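PDB 5J6B: aldehyde dehydrogenase from Burkholderia thailandensis, which probably oxidises aldehydes to carboxylic acids with a nicotinamide cofactor and binds NADPH in a covalent complex. Local coordinates for residues V277-A282 with I314-S319; G333-I336 with E340-R343; P64-P69 with K148-G153; I192-I197 with F211-A216; Q428-E433 with G437-N442. All coordinates share one frame; numbering follows the deposited sequence.

Contact 1 of 5, residues V277-A282 with I314-S319; sequences VVERLA and IAKTRS
Lys-316 reaches across to segment 277-282 of helix 274-286, and three residues of that helix receive it in turn. Near the root, its CB touches CG1 of Val-278 at 3.6 Å. One carbon further out, its CG sits 3.5 Å from CB of Ala-282, one turn along from Val-278, which makes this the tightest apolar touch of the pair. At the far end, NZ gives a hydrogen bond to OE1 of Glu-279 over 3.0 Å, closing a salt bridge. The ammonium comes in on the syn side of the carboxylate, 19° out of its plane. A water bridges the same two groups, donating to OE2 of Glu-279 at 2.6 Å and accepting only weakly from NZ of Lys-316.

Both charged chains bend to meet. Glu-279 leaves its helix pointing away from Lys-316, and the turn at its second torsion (chi2 73°) swings the carboxylate back; Lys-316 has a matching bend at its second torsion and is extended beyond it. Further in, Val-278 also rests on Leu-309 and Leu-313 of helix 303-319, while Leu-281 reaches Phe-420 of strand 416-420 and Ala-264 of strand 263-266. The axes of the two helical segments come within 9.9 Å at a crossing angle of -44°. This is oblique helix-helix packing on one layer of an alpha/beta domain of the aldehyde dehydrogenase fold, with an apolar inner side and an ion pair on its more exposed side.

Contact 2 of 5, residues G333-I336 with E340-R343; sequences GPMI and EARR
This is a buried, mainly apolar contact between a loop and the helix that follows it: Met-335 and Ile-336, just ahead of helix 338-353, pack against its first turns. Met-335 does most of the work. Its SD lies 3.9 Å from CB of Ala-341, and a turn at the last torsion (chi3 71°) brings CE over the backbone, 3.6 Å from the carbonyl O of Glu-340. That methyl also lies 4.2 Å from NH1 of Arg-343, oblique to the guanidinium. Separately, CG2 of Ile-336 meets CG of Glu-340 at 3.8 Å, the two side chains running alongside each other in the same direction.

Within the helix, Arg-343 holds Glu-340 side-on. NH1 and NE both donate to the single oxygen OE1 of Glu-340, at 2.8 Å and 2.9 Å, and both come from the same face of the carboxylate, about 45° out of its plane. This double grip fixes how the guanidinium is turned, and its NH2 goes on to the carbonyl of Ala-388. Ile-336 touches Phe-161 and Arg-189, its side chain about 6 Å from the bound NADPH. Met-335 pairs through its backbone with Ala-367 and touches Phe-369, so the loop is held between helix 338-353 and strand 368-375.

Contact 3 of 5, residues P64-P69 with K148-G153; sequences PLRALP and KRVPIG
The guanidinium of Arg-66 has CE of Lys-148 at its edge, close to its plane, while CG1 of Val-150 and CD of Pro-151 approach it obliquely. Its NH2 comes to 3.3 Å from CG1 of Val-150, a close touch between a charged nitrogen and a methyl. Further back, CD of Arg-66 lies 3.7 Å from CD of Pro-151, and the two side chains cross at nearly a right angle. The arginine leaves helix 48-66 with CG trans to the backbone N (chi1 180°), then bends at an unusual second torsion of 117°, and this carries it across to strand 143-151. On the strand, Val-150 turns CG1 to the side of its backbone N, where the guanidinium passes.

Two cationic ends come together here: NH2 of Arg-66 is 4.4 Å from NZ of Lys-148. Both are answered by one acid of a neighbouring chain: Asp-432 of the second subunit makes salt bridges to both through its carboxylate, and its backbone O accepts from NH1 of Arg-66. Trp-431 of that subunit adds a cation-pi contact with Lys-148. Within the chain, strand 475-483 runs alongside strand 143-151 and places Arg-478 against both Arg-66 and Val-150. The chemistry thus implies a binding place for a partner's carboxylate: the hydrocarbon parts pack within the subunit, and the shared anion probably offsets the nearness of the two positive charges.

Contact 4 of 5, residues I192-I197 with F211-A216; sequences IGALII and FSILPA
Segment 192-197, the first turns of helix 192-202, packs on strand 211-213 in the second half of a beta-alpha-beta crossover, in which strand 182-185 leads through helix 192-202 to strand 211-213 of the mostly parallel cofactor-binding sheet. The backbones come nearest where CA of Leu-195 lies 6.9 Å from CA of Ile-213, and no hydrogen bond joins the two segments. Contact is therefore made by side chains, with one backbone carbonyl taking part.

Ile-213 points from the strand toward the helix and packs against both Ala-194 and Leu-195. Its CG2, trans to the backbone N, touches CD2 of Leu-195 at 4.0 Å and CB of Ala-194 at 4.1 Å. The end of Leu-195 turns toward the strand, sliding past the isoleucine in the opposite direction. Its two methyls divide the work: CD2 goes to Ile-213, while CD1 reaches CG of Pro-215 at 4.2 Å, where leucine and proline ring meet at a slant.

Around this apolar patch, Tyr-14 of strand 13-18 touches Leu-195, and Pro-186 touches Ala-194. The strand is held from one side by backbone bonds from Ser-212 and Leu-214 to strand 182-185, and from the other by a bond between Ile-213 and Tyr-17. Just beyond Pro-215, Ala-216 touches the bound NADPH, so the packing lies next to the cofactor pocket. The shortest approach belongs to the other branch of the isoleucine, whose CD1 lies 3.4 Å from the carbonyl O of Ala-194.

Contact 5 of 5, residues Q428-E433 with G437-N442; sequences QRAWDE and GGVVIN
Apolar packing carries this buried contact, and Val-439 supplies the close contacts from the strand. Its CG1 meets CB of Ala-430 at 4.3 Å. The other branch, CG2, lies against the helix backbone, 3.9 Å from the carbonyl O of Ala-430 and 4.2 Å from CA of Trp-431. With CG1 trans to the backbone N (chi1 177°), the valine straddles the junction of these two helix residues, one methyl facing the alanine side chain and the other the main chain. The small Ala-430 probably helps the backbones come close: CA of Trp-431 and CA of Val-439 are 6.0 Å apart. Ala-430 also rests on Leu-405 of helix 401-409 and on Val-419 of strand 416-420, the neighbour of strand 438-441.

No hydrogen bond crosses between the two segments. Within the helix, N of Asp-432 donates to O of Gln-428 at 3.0 Å, while on the strand Gly-438 and Val-440 bond to strand 416-420.

Of the polar groups on the helix, Arg-429 forms a salt bridge with Asp-402 of the same chain, whereas Asp-432 and Trp-431 engage other subunits. Asp-432 pairs with Arg-484 of the fourth subunit, and the carbonyl O of Trp-431 accepts from NH1 of Arg-478 of the second. Strand 438-441 itself pairs in parallel with a strand of the second subunit, so the sheet runs on across the interface. The arrangement is the return half of a beta-alpha-beta unit, strand 416-420, helix 424-433 and strand 438-441, with strand and helix both built into the oligomer interface as in other aldehyde dehydrogenases.

Overall arrangement
Along the chain the order is contact 3, contact 4, contact 1, contact 2, contact 5, each opening after the previous one closes, although 78 residues separate the two segments of contact 3. Contacts 3 and 4 are neighbours, with centres about 23 Å apart, and contact 4 belongs to the six-stranded sheet beside NADPH. Contacts 1, 2 and 5 gather round the eight-stranded sheet, and contacts 1 and 2 use successive helices 303-319 and 338-353. Contacts 1 and 4 lie on opposite sides of the chain's centre, their centres about 37 Å apart. Contacts 3 and 5, with centres also about 37 Å apart, both touch the second subunit, so each lies at an interface of the tetramer.

Contact 1 of 5, residues V277-A282 with I314-S319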
# COMPACT_ATOMS: atom_id res chain seq x y z
N VAL A 277 12.45 10.85 -32.60
CA VAL A 277 13.39 11.38 -31.61
C VAL A 277 13.61 12.87 -31.83
O VAL A 277 13.58 13.67 -30.88
CB VAL A 277 14.71 10.59 -31.67
CG1 VAL A 277 15.75 11.20 -30.73
CG2 VAL A 277 14.45 9.13 -31.32
N VAL A 278 13.82 13.28 -33.08
CA VAL A 278 14.07 14.69 -33.38
C VAL A 278 12.86 15.55 -33.03
O VAL A 278 12.99 16.66 -32.49
CB VAL A 278 14.47 14.85 -34.86
CG1 VAL A 278 14.41 16.32 -35.30
CG2 VAL A 278 15.87 14.28 -35.06
N GLU A 279 11.66 15.05 -33.32
CA GLU A 279 10.44 15.78 -32.98
C GLU A 279 10.35 16.03 -31.47
O GLU A 279 10.00 17.14 -31.03
CB GLU A 279 9.23 15.00 -33.47
CG GLU A 279 7.93 15.49 -32.90
CD GLU A 279 7.53 16.81 -33.50
OE1 GLU A 279 7.92 17.06 -34.66
OE2 GLU A 279 6.83 17.59 -32.81
N ARG A 280 10.67 15.01 -30.67
CA ARG A 280 10.59 15.16 -29.22
C ARG A 280 11.72 16.03 -28.68
O ARG A 280 11.51 16.82 -27.75
CB ARG A 280 10.60 13.78 -28.55
CG ARG A 280 9.38 12.93 -28.90
CD ARG A 280 8.08 13.72 -28.68
NE ARG A 280 7.78 13.83 -27.26
CZ ARG A 280 6.88 14.65 -26.72
NH1 ARG A 280 6.18 15.47 -27.50
NH2 ARG A 280 6.70 14.65 -25.41
N LEU A 281 12.92 15.91 -29.26
CA LEU A 281 14.02 16.78 -28.86
C LEU A 281 13.68 18.24 -29.13
O LEU A 281 13.86 19.11 -28.28
CB LEU A 281 15.31 16.40 -29.59
CG LEU A 281 15.97 15.06 -29.24
CD1 LEU A 281 17.13 14.81 -30.21
CD2 LEU A 281 16.45 15.06 -27.79
N ALA A 282 13.18 18.53 -30.33
CA ALA A 282 12.81 19.90 -30.67
C ALA A 282 11.73 20.41 -29.73
O ALA A 282 11.80 21.55 -29.25
CB ALA A 282 12.38 19.98 -32.13
N ILE A 314 19.06 19.96 -37.12
CA ILE A 314 19.28 21.28 -37.69
C ILE A 314 18.08 21.69 -38.53
O ILE A 314 17.56 22.81 -38.40
CB ILE A 314 20.58 21.30 -38.50
CG1 ILE A 314 21.79 21.20 -37.56
CG2 ILE A 314 20.64 22.56 -39.38
CD1 ILE A 314 23.09 20.79 -38.24
N ALA A 315 17.61 20.79 -39.39
CA ALA A 315 16.46 21.13 -40.23
C ALA A 315 15.22 21.39 -39.39
O ALA A 315 14.48 22.35 -39.64
CB ALA A 315 16.20 20.01 -41.25
N LYS A 316 14.97 20.55 -38.38
CA LYS A 316 13.80 20.75 -37.53
C LYS A 316 13.90 22.06 -36.75
O LYS A 316 12.92 22.80 -36.64
CB LYS A 316 13.65 19.57 -36.56
CG LYS A 316 12.42 19.65 -35.66
CD LYS A 316 11.14 19.43 -36.45
CE LYS A 316 9.92 19.58 -35.56
NZ LYS A 316 8.65 19.48 -36.32
N THR A 317 15.09 22.35 -36.21
CA THR A 317 15.28 23.59 -35.46
C THR A 317 15.05 24.81 -36.35
O THR A 317 14.36 25.76 -35.95
CB THR A 317 16.70 23.60 -34.86
OG1 THR A 317 16.82 22.50 -33.95
CG2 THR A 317 16.99 24.89 -34.10
N ARG A 318 15.57 24.77 -37.58
CA ARG A 318 15.37 25.87 -38.52
C ARG A 318 13.91 26.08 -38.86
O ARG A 318 13.50 27.21 -39.13
CB ARG A 318 16.18 25.62 -39.79
CG ARG A 318 17.64 25.89 -39.61
CD ARG A 318 18.44 25.62 -40.85
NE ARG A 318 19.80 26.10 -40.67
CZ ARG A 318 20.86 25.63 -41.32
NH1 ARG A 318 20.71 24.64 -42.20
NH2 ARG A 318 22.06 26.14 -41.08
N SER A 319 13.11 25.01 -38.87
CA SER A 319 11.71 25.11 -39.27
C SER A 319 10.83 25.80 -38.24
O SER A 319 9.71 26.19 -38.57
CB SER A 319 11.14 23.72 -39.54
OG SER A 319 10.94 23.02 -38.32
O HOH W 1 6.95 20.11 -33.55

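Contact 2 of 5, residues G333-I336 with E340-R343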
# COMPACT_ATOMS: atom_id res chain seq x y z
N GLY A 333 8.04 31.92 -28.80
CA GLY A 333 7.63 33.26 -28.43
C GLY A 333 8.78 34.00 -27.78
O GLY A 333 9.91 33.50 -27.75
N PRO A 334 8.52 35.18 -27.24
CA PRO A 334 9.59 35.93 -26.57
C PRO A 334 10.02 35.23 -25.29
O PRO A 334 9.23 34.55 -24.63
CB PRO A 334 8.92 37.28 -26.25
CG PRO A 334 7.50 36.90 -26.01
CD PRO A 334 7.21 35.84 -27.07
N MET A 335 11.29 35.40 -24.96
CA MET A 335 11.73 35.13 -23.60
C MET A 335 11.14 36.17 -22.66
O MET A 335 10.70 37.24 -23.09
CB MET A 335 13.26 35.12 -23.53
CG MET A 335 13.87 33.85 -24.15
SD MET A 335 15.68 33.92 -24.17
CE MET A 335 16.05 33.74 -22.42
N ILE A 336 11.14 35.85 -21.37
CA ILE A 336 10.37 36.63 -20.39
C ILE A 336 10.82 38.09 -20.29
O ILE A 336 10.03 38.94 -19.88
CB ILE A 336 10.45 35.94 -19.01
CG1 ILE A 336 9.44 36.54 -18.04
CG2 ILE A 336 11.87 36.03 -18.45
CD1 ILE A 336 7.99 36.45 -18.53
N GLU A 340 16.96 38.75 -19.75
CA GLU A 340 17.17 37.30 -19.71
C GLU A 340 17.71 36.78 -21.04
O GLU A 340 18.60 35.93 -21.06
CB GLU A 340 15.86 36.60 -19.34
CG GLU A 340 15.59 36.60 -17.85
CD GLU A 340 16.71 35.93 -17.08
OE1 GLU A 340 16.78 34.69 -17.09
OE2 GLU A 340 17.54 36.66 -16.48
N ALA A 341 17.17 37.28 -22.16
CA ALA A 341 17.76 36.98 -23.46
C ALA A 341 19.22 37.42 -23.53
O ALA A 341 20.07 36.70 -24.07
CB ALA A 341 16.94 37.64 -24.58
N ARG A 342 19.53 38.61 -22.98
CA ARG A 342 20.92 39.07 -22.96
C ARG A 342 21.80 38.16 -22.12
O ARG A 342 22.94 37.85 -22.50
CB ARG A 342 21.01 40.51 -22.44
CG ARG A 342 20.70 41.57 -23.49
CD ARG A 342 21.28 42.92 -23.10
NE ARG A 342 20.82 43.36 -21.79
CZ ARG A 342 19.67 43.99 -21.57
NH1 ARG A 342 18.85 44.24 -22.58
NH2 ARG A 342 19.33 44.36 -20.34
N ARG A 343 21.31 37.71 -20.96
CA ARG A 343 22.05 36.75 -20.15
C ARG A 343 22.43 35.53 -20.98
O ARG A 343 23.61 35.13 -21.04
CB ARG A 343 21.24 36.31 -18.93
CG ARG A 343 21.75 34.96 -18.34
CD ARG A 343 20.87 34.42 -17.23
NE ARG A 343 19.52 34.09 -17.71
CZ ARG A 343 19.22 33.01 -18.43
NH1 ARG A 343 17.96 32.81 -18.82
NH2 ARG A 343 20.17 32.13 -18.76

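Contact 3 of 5, residues P64-P69 with K148-G153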
# COMPACT_ATOMS: atom_id res chain seq x y z
N PRO A 64 -12.33 24.98 11.11
CA PRO A 64 -13.44 24.83 10.16
C PRO A 64 -13.07 24.00 8.95
O PRO A 64 -13.85 23.14 8.52
CB PRO A 64 -13.77 26.27 9.77
CG PRO A 64 -13.30 27.09 10.91
CD PRO A 64 -12.07 26.40 11.43
N LEU A 65 -11.88 24.23 8.39
CA LEU A 65 -11.45 23.49 7.20
C LEU A 65 -11.25 22.02 7.53
O LEU A 65 -11.62 21.14 6.74
CB LEU A 65 -10.16 24.12 6.66
CG LEU A 65 -9.69 23.88 5.23
CD1 LEU A 65 -10.84 23.98 4.25
CD2 LEU A 65 -8.60 24.89 4.89
N ARG A 66 -10.70 21.73 8.71
CA ARG A 66 -10.56 20.35 9.16
C ARG A 66 -11.92 19.66 9.28
O ARG A 66 -12.02 18.45 9.05
CB ARG A 66 -9.82 20.34 10.49
CG ARG A 66 -9.63 18.97 11.06
CD ARG A 66 -8.17 18.61 11.16
NE ARG A 66 -8.02 17.20 11.49
CZ ARG A 66 -8.03 16.72 12.73
NH1 ARG A 66 -8.15 17.55 13.76
NH2 ARG A 66 -7.91 15.42 12.94
N ALA A 67 -12.97 20.40 9.63
CA ALA A 67 -14.29 19.82 9.84
C ALA A 67 -15.02 19.47 8.54
O ALA A 67 -16.10 18.87 8.60
CB ALA A 67 -15.16 20.79 10.65
N LEU A 68 -14.50 19.86 7.38
CA LEU A 68 -15.16 19.48 6.14
C LEU A 68 -14.91 18.00 5.86
O LEU A 68 -13.75 17.57 5.84
CB LEU A 68 -14.63 20.30 4.96
CG LEU A 68 -15.00 21.77 4.90
CD1 LEU A 68 -14.47 22.35 3.60
CD2 LEU A 68 -16.51 21.93 5.01
N PRO A 69 -15.95 17.21 5.63
CA PRO A 69 -15.74 15.82 5.20
C PRO A 69 -15.13 15.75 3.81
O PRO A 69 -15.20 16.70 3.02
CB PRO A 69 -17.15 15.21 5.21
CG PRO A 69 -18.03 16.21 5.87
CD PRO A 69 -17.38 17.55 5.70
N LYS A 148 -3.73 8.11 10.86
CA LYS A 148 -4.36 8.86 9.78
C LYS A 148 -3.54 10.11 9.56
O LYS A 148 -2.75 10.52 10.41
CB LYS A 148 -5.82 9.21 10.11
CG LYS A 148 -5.98 10.11 11.33
CD LYS A 148 -7.46 10.36 11.63
CE LYS A 148 -7.67 11.08 12.94
NZ LYS A 148 -9.13 11.23 13.24
N ARG A 149 -3.74 10.74 8.40
CA ARG A 149 -3.05 11.97 8.05
C ARG A 149 -3.94 13.16 8.38
O ARG A 149 -5.14 13.14 8.08
CB ARG A 149 -2.68 11.97 6.57
CG ARG A 149 -1.79 10.84 6.22
CD ARG A 149 -1.38 10.89 4.76
NE ARG A 149 -0.14 10.15 4.54
CZ ARG A 149 1.07 10.62 4.83
NH1 ARG A 149 1.21 11.84 5.36
NH2 ARG A 149 2.14 9.88 4.60
N VAL A 150 -3.37 14.16 9.02
CA VAL A 150 -4.09 15.39 9.37
C VAL A 150 -3.36 16.55 8.71
O VAL A 150 -2.18 16.43 8.35
CB VAL A 150 -4.20 15.57 10.90
CG1 VAL A 150 -5.06 14.47 11.51
CG2 VAL A 150 -2.81 15.63 11.55
N PRO A 151 -4.04 17.68 8.51
CA PRO A 151 -3.38 18.82 7.85
C PRO A 151 -2.14 19.27 8.61
O PRO A 151 -2.12 19.26 9.84
CB PRO A 151 -4.46 19.92 7.86
CG PRO A 151 -5.77 19.18 7.98
CD PRO A 151 -5.46 17.94 8.80
N ILE A 152 -1.10 19.67 7.87
CA ILE A 152 0.12 20.13 8.55
C ILE A 152 -0.11 21.47 9.22
O ILE A 152 0.56 21.80 10.22
CB ILE A 152 1.31 20.19 7.56
CG1 ILE A 152 2.61 20.43 8.32
CG2 ILE A 152 1.12 21.31 6.53
CD1 ILE A 152 3.85 20.31 7.44
N GLY A 153 -1.05 22.27 8.72
CA GLY A 153 -1.26 23.61 9.20
C GLY A 153 -1.29 24.58 8.03
O GLY A 153 -1.37 24.16 6.87

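Contact 4 of 5, residues I192-I197 with F211-A216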
# COMPACT_ATOMS: atom_id res chain seq x y z
N ILE A 192 -2.10 37.05 -13.19
CA ILE A 192 -3.51 37.08 -13.59
C ILE A 192 -4.14 35.71 -13.44
O ILE A 192 -5.26 35.58 -12.93
CB ILE A 192 -3.65 37.59 -15.04
CG1 ILE A 192 -3.06 38.99 -15.18
CG2 ILE A 192 -5.13 37.59 -15.44
CD1 ILE A 192 -2.95 39.44 -16.64
N GLY A 193 -3.46 34.67 -13.91
CA GLY A 193 -4.04 33.34 -13.83
C GLY A 193 -4.35 32.93 -12.41
O GLY A 193 -5.44 32.42 -12.12
N ALA A 194 -3.40 33.16 -11.50
CA ALA A 194 -3.62 32.91 -10.08
C ALA A 194 -4.84 33.65 -9.54
O ALA A 194 -5.57 33.13 -8.70
CB ALA A 194 -2.37 33.30 -9.28
N LEU A 195 -5.06 34.88 -10.01
CA LEU A 195 -6.20 35.65 -9.52
C LEU A 195 -7.52 35.19 -10.15
O LEU A 195 -8.57 35.31 -9.52
CB LEU A 195 -5.97 37.15 -9.78
CG LEU A 195 -4.80 37.75 -9.00
CD1 LEU A 195 -4.49 39.16 -9.47
CD2 LEU A 195 -5.04 37.70 -7.49
N ILE A 196 -7.49 34.67 -11.38
CA ILE A 196 -8.69 34.04 -11.93
C ILE A 196 -9.03 32.77 -11.15
O ILE A 196 -10.20 32.48 -10.89
CB ILE A 196 -8.50 33.76 -13.43
CG1 ILE A 196 -8.34 35.08 -14.21
CG2 ILE A 196 -9.68 32.94 -13.97
CD1 ILE A 196 -8.03 34.90 -15.68
N ILE A 197 -8.01 31.99 -10.78
CA ILE A 197 -8.22 30.84 -9.90
C ILE A 197 -8.83 31.29 -8.58
O ILE A 197 -9.80 30.69 -8.08
CB ILE A 197 -6.90 30.08 -9.69
CG1 ILE A 197 -6.44 29.39 -10.98
CG2 ILE A 197 -7.06 29.07 -8.57
CD1 ILE A 197 -5.04 28.81 -10.89
N PHE A 211 -8.14 30.33 2.00
CA PHE A 211 -7.11 30.71 1.04
C PHE A 211 -6.99 32.22 0.96
O PHE A 211 -7.96 32.97 1.19
CB PHE A 211 -7.38 30.13 -0.37
CG PHE A 211 -8.46 30.86 -1.15
CD1 PHE A 211 -8.13 31.87 -2.06
CD2 PHE A 211 -9.79 30.52 -0.99
CE1 PHE A 211 -9.12 32.52 -2.79
CE2 PHE A 211 -10.80 31.18 -1.72
CZ PHE A 211 -10.45 32.19 -2.60
N SER A 212 -5.77 32.67 0.67
CA SER A 212 -5.51 34.01 0.20
C SER A 212 -4.53 33.91 -0.96
O SER A 212 -3.67 33.02 -0.99
CB SER A 212 -4.93 34.91 1.31
OG SER A 212 -5.87 35.13 2.35
N ILE A 213 -4.68 34.81 -1.92
CA ILE A 213 -3.79 34.88 -3.08
C ILE A 213 -3.35 36.33 -3.20
O ILE A 213 -4.14 37.20 -3.57
CB ILE A 213 -4.47 34.39 -4.37
CG1 ILE A 213 -4.87 32.92 -4.21
CG2 ILE A 213 -3.53 34.57 -5.57
CD1 ILE A 213 -5.56 32.34 -5.41
N LEU A 214 -2.08 36.58 -2.88
CA LEU A 214 -1.61 37.95 -2.69
C LEU A 214 -0.42 38.22 -3.59
O LEU A 214 0.68 37.69 -3.32
CB LEU A 214 -1.24 38.19 -1.23
CG LEU A 214 -2.33 37.95 -0.18
CD1 LEU A 214 -1.76 38.16 1.22
CD2 LEU A 214 -3.52 38.88 -0.40
N PRO A 215 -0.56 39.01 -4.66
CA PRO A 215 0.63 39.46 -5.39
C PRO A 215 1.51 40.32 -4.49
O PRO A 215 1.02 41.13 -3.70
CB PRO A 215 0.05 40.26 -6.56
CG PRO A 215 -1.39 39.75 -6.70
CD PRO A 215 -1.81 39.49 -5.28
N ALA A 216 2.82 40.11 -4.61
CA ALA A 216 3.81 40.87 -3.86
C ALA A 216 5.17 40.61 -4.50
O ALA A 216 5.49 39.47 -4.83
CB ALA A 216 3.83 40.47 -2.38

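Contact 5 of 5, residues Q428-E433 with G437-N442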
# COMPACT_ATOMS: atom_id res chain seq x y z
N GLN A 428 17.77 -0.05 -17.79
CA GLN A 428 17.99 -0.40 -16.38
C GLN A 428 19.17 0.36 -15.80
O GLN A 428 19.09 0.92 -14.70
CB GLN A 428 18.24 -1.91 -16.25
CG GLN A 428 17.13 -2.82 -16.77
CD GLN A 428 17.61 -4.28 -16.93
OE1 GLN A 428 18.79 -4.56 -17.17
NE2 GLN A 428 16.68 -5.21 -16.82
N ARG A 429 20.30 0.37 -16.52
CA ARG A 429 21.47 1.11 -16.05
C ARG A 429 21.16 2.59 -15.90
O ARG A 429 21.60 3.23 -14.93
CB ARG A 429 22.63 0.89 -17.02
CG ARG A 429 23.24 -0.51 -16.91
CD ARG A 429 24.03 -0.88 -18.15
NE ARG A 429 25.24 -0.08 -18.29
CZ ARG A 429 26.06 -0.14 -19.33
NH1 ARG A 429 25.81 -0.98 -20.34
NH2 ARG A 429 27.14 0.63 -19.37
N ALA A 430 20.40 3.16 -16.84
CA ALA A 430 20.04 4.57 -16.72
C ALA A 430 19.16 4.82 -15.49
O ALA A 430 19.38 5.78 -14.75
CB ALA A 430 19.33 5.04 -17.99
N TRP A 431 18.17 3.96 -15.26
CA TRP A 431 17.32 4.11 -14.08
C TRP A 431 18.16 4.08 -12.81
O TRP A 431 17.96 4.91 -11.91
CB TRP A 431 16.23 3.02 -14.08
CG TRP A 431 15.18 3.14 -12.99
CD1 TRP A 431 14.86 4.25 -12.26
CD2 TRP A 431 14.30 2.10 -12.54
NE1 TRP A 431 13.84 3.96 -11.38
CE2 TRP A 431 13.48 2.65 -11.53
CE3 TRP A 431 14.13 0.75 -12.88
CZ2 TRP A 431 12.51 1.90 -10.86
CZ3 TRP A 431 13.15 -0.00 -12.22
CH2 TRP A 431 12.37 0.58 -11.22
N ASP A 432 19.15 3.19 -12.76
CA ASP A 432 19.98 2.97 -11.58
C ASP A 432 21.01 4.07 -11.36
O ASP A 432 21.34 4.40 -10.21
CB ASP A 432 20.72 1.63 -11.72
CG ASP A 432 20.10 0.54 -10.89
OD1 ASP A 432 19.79 0.81 -9.71
OD2 ASP A 432 19.93 -0.58 -11.42
N GLU A 433 21.56 4.63 -12.43
CA GLU A 433 22.77 5.43 -12.31
C GLU A 433 22.57 6.92 -12.54
O GLU A 433 23.45 7.70 -12.17
CB GLU A 433 23.83 4.89 -13.26
CG GLU A 433 24.42 3.57 -12.74
CD GLU A 433 25.11 2.75 -13.81
OE1 GLU A 433 24.58 1.67 -14.18
OE2 GLU A 433 26.17 3.19 -14.29
N GLY A 437 15.58 13.08 -10.22
CA GLY A 437 14.30 12.67 -9.67
C GLY A 437 13.62 11.66 -10.57
O GLY A 437 13.12 10.63 -10.09
N GLY A 438 13.61 11.91 -11.88
CA GLY A 438 12.93 11.04 -12.81
C GLY A 438 13.70 10.78 -14.10
O GLY A 438 14.24 11.71 -14.71
N VAL A 439 13.74 9.52 -14.53
CA VAL A 439 14.36 9.09 -15.78
C VAL A 439 13.24 8.75 -16.76
O VAL A 439 12.38 7.92 -16.46
CB VAL A 439 15.28 7.87 -15.55
CG1 VAL A 439 15.88 7.36 -16.88
CG2 VAL A 439 16.38 8.22 -14.55
N VAL A 440 13.26 9.36 -17.94
CA VAL A 440 12.27 9.12 -18.99
C VAL A 440 12.89 8.26 -20.08
O VAL A 440 13.97 8.57 -20.60
CB VAL A 440 11.71 10.44 -19.56
CG1 VAL A 440 10.59 10.16 -20.57
CG2 VAL A 440 11.18 11.33 -18.43
N ILE A 441 12.22 7.17 -20.43
CA ILE A 441 12.70 6.21 -21.42
C ILE A 441 11.85 6.36 -22.67
O ILE A 441 10.62 6.19 -22.61
CB ILE A 441 12.67 4.77 -20.89
CG1 ILE A 441 13.54 4.64 -19.62
CG2 ILE A 441 13.07 3.77 -22.00
CD1 ILE A 441 15.02 4.95 -19.84
N ASN A 442 12.50 6.71 -23.79
CA ASN A 442 11.90 6.86 -25.11
C ASN A 442 10.98 8.07 -25.21
O ASN A 442 10.07 8.11 -26.03
CB ASN A 442 11.20 5.58 -25.55
CG ASN A 442 12.21 4.54 -25.98
OD1 ASN A 442 13.17 4.87 -26.67
ND2 ASN A 442 12.03 3.30 -25.55